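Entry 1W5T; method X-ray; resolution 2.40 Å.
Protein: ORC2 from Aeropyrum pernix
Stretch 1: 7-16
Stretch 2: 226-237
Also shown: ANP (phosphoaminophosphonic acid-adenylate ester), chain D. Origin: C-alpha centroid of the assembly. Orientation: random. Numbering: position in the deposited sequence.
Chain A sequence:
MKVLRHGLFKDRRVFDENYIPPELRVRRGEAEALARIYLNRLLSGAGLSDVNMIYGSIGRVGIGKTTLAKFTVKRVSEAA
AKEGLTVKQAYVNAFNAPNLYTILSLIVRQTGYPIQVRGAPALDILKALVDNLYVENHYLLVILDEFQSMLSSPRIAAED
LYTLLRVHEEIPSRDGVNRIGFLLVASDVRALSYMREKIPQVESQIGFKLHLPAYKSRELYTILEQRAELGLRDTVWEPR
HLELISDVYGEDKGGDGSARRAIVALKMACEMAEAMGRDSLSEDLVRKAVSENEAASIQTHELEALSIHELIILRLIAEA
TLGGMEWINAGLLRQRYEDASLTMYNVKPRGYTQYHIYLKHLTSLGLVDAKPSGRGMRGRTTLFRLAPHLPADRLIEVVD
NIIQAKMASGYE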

# COMPACT_ATOMS: atom_id res chain seq x y z
N GLY A 7 -6.95 31.04 -8.92
CA GLY A 7 -5.50 31.47 -8.91
C GLY A 7 -4.62 30.62 -9.81
O GLY A 7 -4.61 30.80 -11.03
N LEU A 8 -3.88 29.70 -9.20
CA LEU A 8 -2.93 28.87 -9.92
C LEU A 8 -3.55 27.59 -10.47
O LEU A 8 -3.09 27.01 -11.43
CB LEU A 8 -1.75 28.54 -9.01
CG LEU A 8 -0.60 29.56 -8.99
CD1 LEU A 8 -0.86 30.65 -7.97
CD2 LEU A 8 0.71 28.86 -8.70
N PHE A 9 -4.62 27.16 -9.84
CA PHE A 9 -5.20 25.88 -10.15
C PHE A 9 -6.24 26.05 -11.25
O PHE A 9 -6.99 27.02 -11.25
CB PHE A 9 -5.89 25.32 -8.90
CG PHE A 9 -4.94 24.90 -7.81
CD1 PHE A 9 -4.61 25.78 -6.79
CD2 PHE A 9 -4.38 23.62 -7.80
CE1 PHE A 9 -3.74 25.38 -5.77
CE2 PHE A 9 -3.51 23.23 -6.78
CZ PHE A 9 -3.19 24.10 -5.77
N LYS A 10 -6.28 25.11 -12.19
CA LYS A 10 -7.44 25.07 -13.08
C LYS A 10 -8.46 24.04 -12.60
O LYS A 10 -9.63 24.11 -12.98
CB LYS A 10 -7.02 24.90 -14.54
CG LYS A 10 -6.72 23.49 -15.06
CD LYS A 10 -6.41 23.56 -16.56
CE LYS A 10 -5.53 22.43 -17.03
NZ LYS A 10 -4.46 22.91 -17.94
N ASP A 11 -8.02 23.10 -11.74
CA ASP A 11 -8.88 22.12 -11.04
C ASP A 11 -8.19 21.51 -9.81
O ASP A 11 -7.47 20.50 -9.89
CB ASP A 11 -9.34 20.99 -11.98
CG ASP A 11 -10.50 20.17 -11.42
OD1 ASP A 11 -10.79 20.23 -10.21
OD2 ASP A 11 -11.19 19.42 -12.12
N ARG A 12 -8.42 22.13 -8.67
CA ARG A 12 -7.90 21.68 -7.39
C ARG A 12 -8.19 20.20 -7.01
O ARG A 12 -7.51 19.62 -6.14
CB ARG A 12 -8.52 22.59 -6.33
CG ARG A 12 -7.55 23.17 -5.33
CD ARG A 12 -8.26 24.19 -4.46
NE ARG A 12 -7.32 25.18 -3.96
CZ ARG A 12 -7.20 26.46 -4.28
NH1 ARG A 12 -6.23 27.10 -3.66
NH2 ARG A 12 -7.96 27.10 -5.16
N ARG A 13 -9.22 19.59 -7.58
CA ARG A 13 -9.59 18.24 -7.16
C ARG A 13 -8.59 17.18 -7.70
O ARG A 13 -8.50 16.06 -7.19
CB ARG A 13 -11.02 17.92 -7.58
CG ARG A 13 -12.07 18.72 -6.79
CD ARG A 13 -12.87 19.66 -7.69
NE ARG A 13 -14.02 18.96 -8.23
CZ ARG A 13 -14.28 18.57 -9.47
NH1 ARG A 13 -13.48 18.79 -10.52
NH2 ARG A 13 -15.42 17.94 -9.65
N VAL A 14 -7.84 17.57 -8.72
CA VAL A 14 -6.75 16.77 -9.26
C VAL A 14 -5.71 16.47 -8.18
O VAL A 14 -4.97 15.53 -8.31
CB VAL A 14 -6.11 17.50 -10.48
CG1 VAL A 14 -4.79 16.86 -10.93
CG2 VAL A 14 -7.09 17.59 -11.60
N PHE A 15 -5.71 17.26 -7.11
CA PHE A 15 -4.74 17.13 -6.03
C PHE A 15 -5.30 16.40 -4.80
O PHE A 15 -4.59 16.16 -3.83
CB PHE A 15 -4.16 18.52 -5.67
CG PHE A 15 -3.21 19.04 -6.72
CD1 PHE A 15 -3.71 19.73 -7.84
CD2 PHE A 15 -1.83 18.79 -6.64
CE1 PHE A 15 -2.86 20.19 -8.83
CE2 PHE A 15 -0.95 19.24 -7.63
CZ PHE A 15 -1.47 19.93 -8.74
N ASP A 16 -6.58 16.05 -4.85
CA ASP A 16 -7.19 15.31 -3.74
C ASP A 16 -6.73 13.84 -3.78
O ASP A 16 -6.46 13.29 -4.85
CB ASP A 16 -8.73 15.43 -3.77
CG ASP A 16 -9.23 16.85 -3.39
OD1 ASP A 16 -8.43 17.83 -3.34
OD2 ASP A 16 -10.41 17.07 -3.11
N GLN A 226 1.88 15.11 -15.18
CA GLN A 226 0.48 14.82 -15.38
C GLN A 226 -0.43 15.56 -14.37
O GLN A 226 -1.44 16.11 -14.77
CB GLN A 226 0.24 13.29 -15.32
CG GLN A 226 -1.20 12.85 -15.48
CD GLN A 226 -1.36 11.35 -15.38
OE1 GLN A 226 -0.89 10.72 -14.42
NE2 GLN A 226 -2.04 10.75 -16.38
N ARG A 227 -0.09 15.62 -13.09
CA ARG A 227 -0.89 16.47 -12.19
C ARG A 227 -0.85 17.98 -12.59
O ARG A 227 -1.88 18.67 -12.63
CB ARG A 227 -0.49 16.28 -10.71
CG ARG A 227 -0.95 15.01 -10.01
CD ARG A 227 -2.23 14.30 -10.54
NE ARG A 227 -2.14 12.91 -10.20
CZ ARG A 227 -2.77 12.33 -9.19
NH1 ARG A 227 -3.64 13.04 -8.43
NH2 ARG A 227 -2.57 11.02 -8.94
N ALA A 228 0.32 18.50 -12.90
CA ALA A 228 0.39 19.89 -13.36
C ALA A 228 -0.54 20.14 -14.58
O ALA A 228 -1.47 20.96 -14.52
CB ALA A 228 1.79 20.29 -13.67
N GLU A 229 -0.35 19.35 -15.64
CA GLU A 229 -1.15 19.43 -16.87
C GLU A 229 -2.65 19.42 -16.69
O GLU A 229 -3.33 20.23 -17.31
CB GLU A 229 -0.76 18.33 -17.86
CG GLU A 229 0.59 18.51 -18.53
CD GLU A 229 0.94 17.33 -19.39
OE1 GLU A 229 2.06 17.27 -19.93
OE2 GLU A 229 0.11 16.43 -19.55
N LEU A 230 -3.16 18.51 -15.85
CA LEU A 230 -4.59 18.41 -15.56
C LEU A 230 -5.05 19.42 -14.51
O LEU A 230 -6.23 19.76 -14.45
CB LEU A 230 -4.88 17.01 -15.02
CG LEU A 230 -4.42 15.83 -15.89
CD1 LEU A 230 -4.52 14.49 -15.12
CD2 LEU A 230 -5.18 15.75 -17.25
N GLY A 231 -4.15 19.85 -13.64
CA GLY A 231 -4.59 20.48 -12.42
C GLY A 231 -4.16 21.92 -12.28
O GLY A 231 -4.83 22.70 -11.62
N LEU A 232 -3.04 22.25 -12.90
CA LEU A 232 -2.49 23.60 -12.82
C LEU A 232 -2.74 24.35 -14.13
O LEU A 232 -2.84 23.74 -15.20
CB LEU A 232 -0.98 23.53 -12.50
CG LEU A 232 -0.56 22.84 -11.20
CD1 LEU A 232 0.89 23.16 -10.85
CD2 LEU A 232 -1.51 23.18 -10.02
N ARG A 233 -2.82 25.67 -14.05
CA ARG A 233 -2.91 26.50 -15.24
C ARG A 233 -1.57 26.46 -15.93
O ARG A 233 -0.56 26.40 -15.26
CB ARG A 233 -3.25 27.92 -14.84
CG ARG A 233 -4.73 28.16 -14.71
CD ARG A 233 -5.11 29.65 -14.93
NE ARG A 233 -4.46 30.49 -13.94
CZ ARG A 233 -3.56 31.46 -14.13
NH1 ARG A 233 -3.15 31.87 -15.34
NH2 ARG A 233 -3.10 32.05 -13.04
N ASP A 234 -1.57 26.46 -17.25
CA ASP A 234 -0.37 26.18 -18.04
C ASP A 234 0.79 27.11 -17.83
O ASP A 234 1.93 26.75 -18.16
CB ASP A 234 -0.69 26.18 -19.53
CG ASP A 234 -1.79 25.22 -19.89
OD1 ASP A 234 -2.25 25.22 -21.07
OD2 ASP A 234 -2.26 24.43 -19.04
N THR A 235 0.52 28.31 -17.32
CA THR A 235 1.55 29.35 -17.17
C THR A 235 2.28 29.26 -15.81
O THR A 235 3.37 29.82 -15.59
CB THR A 235 0.94 30.75 -17.36
OG1 THR A 235 -0.21 30.91 -16.51
CG2 THR A 235 0.33 30.87 -18.78
N VAL A 236 1.65 28.49 -14.92
CA VAL A 236 1.99 28.46 -13.53
C VAL A 236 3.28 27.70 -13.23
O VAL A 236 3.97 28.00 -12.26
CB VAL A 236 0.78 27.88 -12.77
CG1 VAL A 236 1.19 27.01 -11.59
CG2 VAL A 236 -0.20 29.01 -12.39
N TRP A 237 3.63 26.75 -14.08
CA TRP A 237 4.71 25.82 -13.75
C TRP A 237 5.70 25.61 -14.87
O TRP A 237 5.41 25.82 -16.01
CB TRP A 237 4.15 24.46 -13.33
CG TRP A 237 3.47 23.73 -14.46
CD1 TRP A 237 2.17 23.92 -14.92
CD2 TRP A 237 4.04 22.71 -15.28
NE1 TRP A 237 1.93 23.07 -15.97
CE2 TRP A 237 3.04 22.31 -16.22
CE3 TRP A 237 5.28 22.07 -15.32
CZ2 TRP A 237 3.26 21.29 -17.18
CZ3 TRP A 237 5.49 21.06 -16.31
CH2 TRP A 237 4.48 20.69 -17.21
PG ANP D . -0.69 3.79 1.30
O1G ANP D . -0.91 4.96 2.35
O2G ANP D . -2.01 2.91 1.27
O3G ANP D . 0.59 2.90 1.61
PB ANP D . -0.85 3.69 -1.68
O1B ANP D . -2.23 2.91 -1.74
O2B ANP D . 0.30 2.67 -1.94
N3B ANP D . -0.61 4.56 -0.24
PA ANP D . -1.97 5.58 -3.54
O1A ANP D . -2.61 4.72 -4.73
O2A ANP D . -3.11 5.99 -2.52
O3A ANP D . -0.73 4.81 -2.85
O5' ANP D . -1.19 6.84 -4.17
C5' ANP D . -0.62 7.99 -3.52
C4' ANP D . -0.91 9.18 -4.44
O4' ANP D . -0.13 9.10 -5.63
C3' ANP D . -2.35 9.21 -4.94
O3' ANP D . -2.73 10.55 -5.09
C2' ANP D . -2.30 8.56 -6.32
O2' ANP D . -3.35 8.91 -7.22
C1' ANP D . -0.94 9.03 -6.81
N9 ANP D . -0.32 8.02 -7.65
C8 ANP D . 0.32 6.88 -7.20
N7 ANP D . 0.79 6.13 -8.22
C5 ANP D . 0.50 6.77 -9.37
C6 ANP D . 0.66 6.63 -10.85
N6 ANP D . 1.30 5.57 -11.42
N1 ANP D . 0.13 7.58 -11.67
C2 ANP D . -0.51 8.65 -11.22
N3 ANP D . -0.74 8.88 -9.90
C4 ANP D . -0.23 7.96 -8.95
O HOH W 1 -4.79 11.54 -6.52

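Where does the first stretch find room to lie so close to the helix end? The hollow is at Gly231, the last residue of the helix, which has no side chain. Val14 CB comes to 3.9 Å from Gly231 CA, and Phe15 CE1 reaches 4.0 Å from the same Gly231 CA, so Val14 and Phe15, the end of the 3-10 segment, settle on the bare backbone. A CB built on Gly231 would lie 2.7 Å from Phe15 CE1 and 2.9 Å from Val14 CG1, both clashes. The absence of a side chain is therefore what the close packing depends on.

What fills the space around this hollow? Val14 points toward the helix and fits against two of its residues, with CG1 3.6 Å from Arg227 CD and 4.1 Å from Leu230 CB. Leu232 fills the gap beside the phenylalanines: its CA-to-CB bond points away, yet the end of the side chain comes back, placing CD2 3.5 Å from Phe15 CZ and 3.7 Å from Phe9 CD2. One methyl thus touches both rings. Farther along, Leu8 CD2 meets Val236 CG1 at 3.5 Å, a buried apolar contact at the end of the turn that follows the helix.

How are the backbones held while the side chains pack? Phe9 and Leu232 form a single beta bridge, their CA atoms 4.4 Å apart. Arg233 N donates to Leu8 O at 3.0 Å, nearly straight at 172°, while Gly231 O accepts from Lys10 N at 2.9 Å and from Asp11 N at 3.2 Å. One carbonyl at the helix end thus gathers two successive amides. Arg233 also reaches back with its guanidinium, whose NE and NH2 both donate to Gly7 O, at 2.9 and 2.8 Å.

What does Lys10 do at the exposed margin? Its CA-to-CB bond points toward the second stretch, and its ammonium lies among several oxygens. NZ makes a salt bridge to Asp234 OD2 at 2.9 Å, with weak hydrogen bonds to Glu229 O at 3.0 Å and Leu232 O at 3.3 Å.

How does the contact connect to the bound nucleotide analogue? Arg227 spans both: NH1 donates to Val14 O at 2.8 Å, and NH2 donates to ANP O2' at 2.8 Å and to ANP N3 at 3.0 Å. Water 1 adds a further link, accepting from Arg227 NH1 at 2.7 Å and donating to Asp16 O at 2.9 Å; it is also hydrogen-bonded to ANP O3' at 2.7 Å and ANP O2' at 3.1 Å.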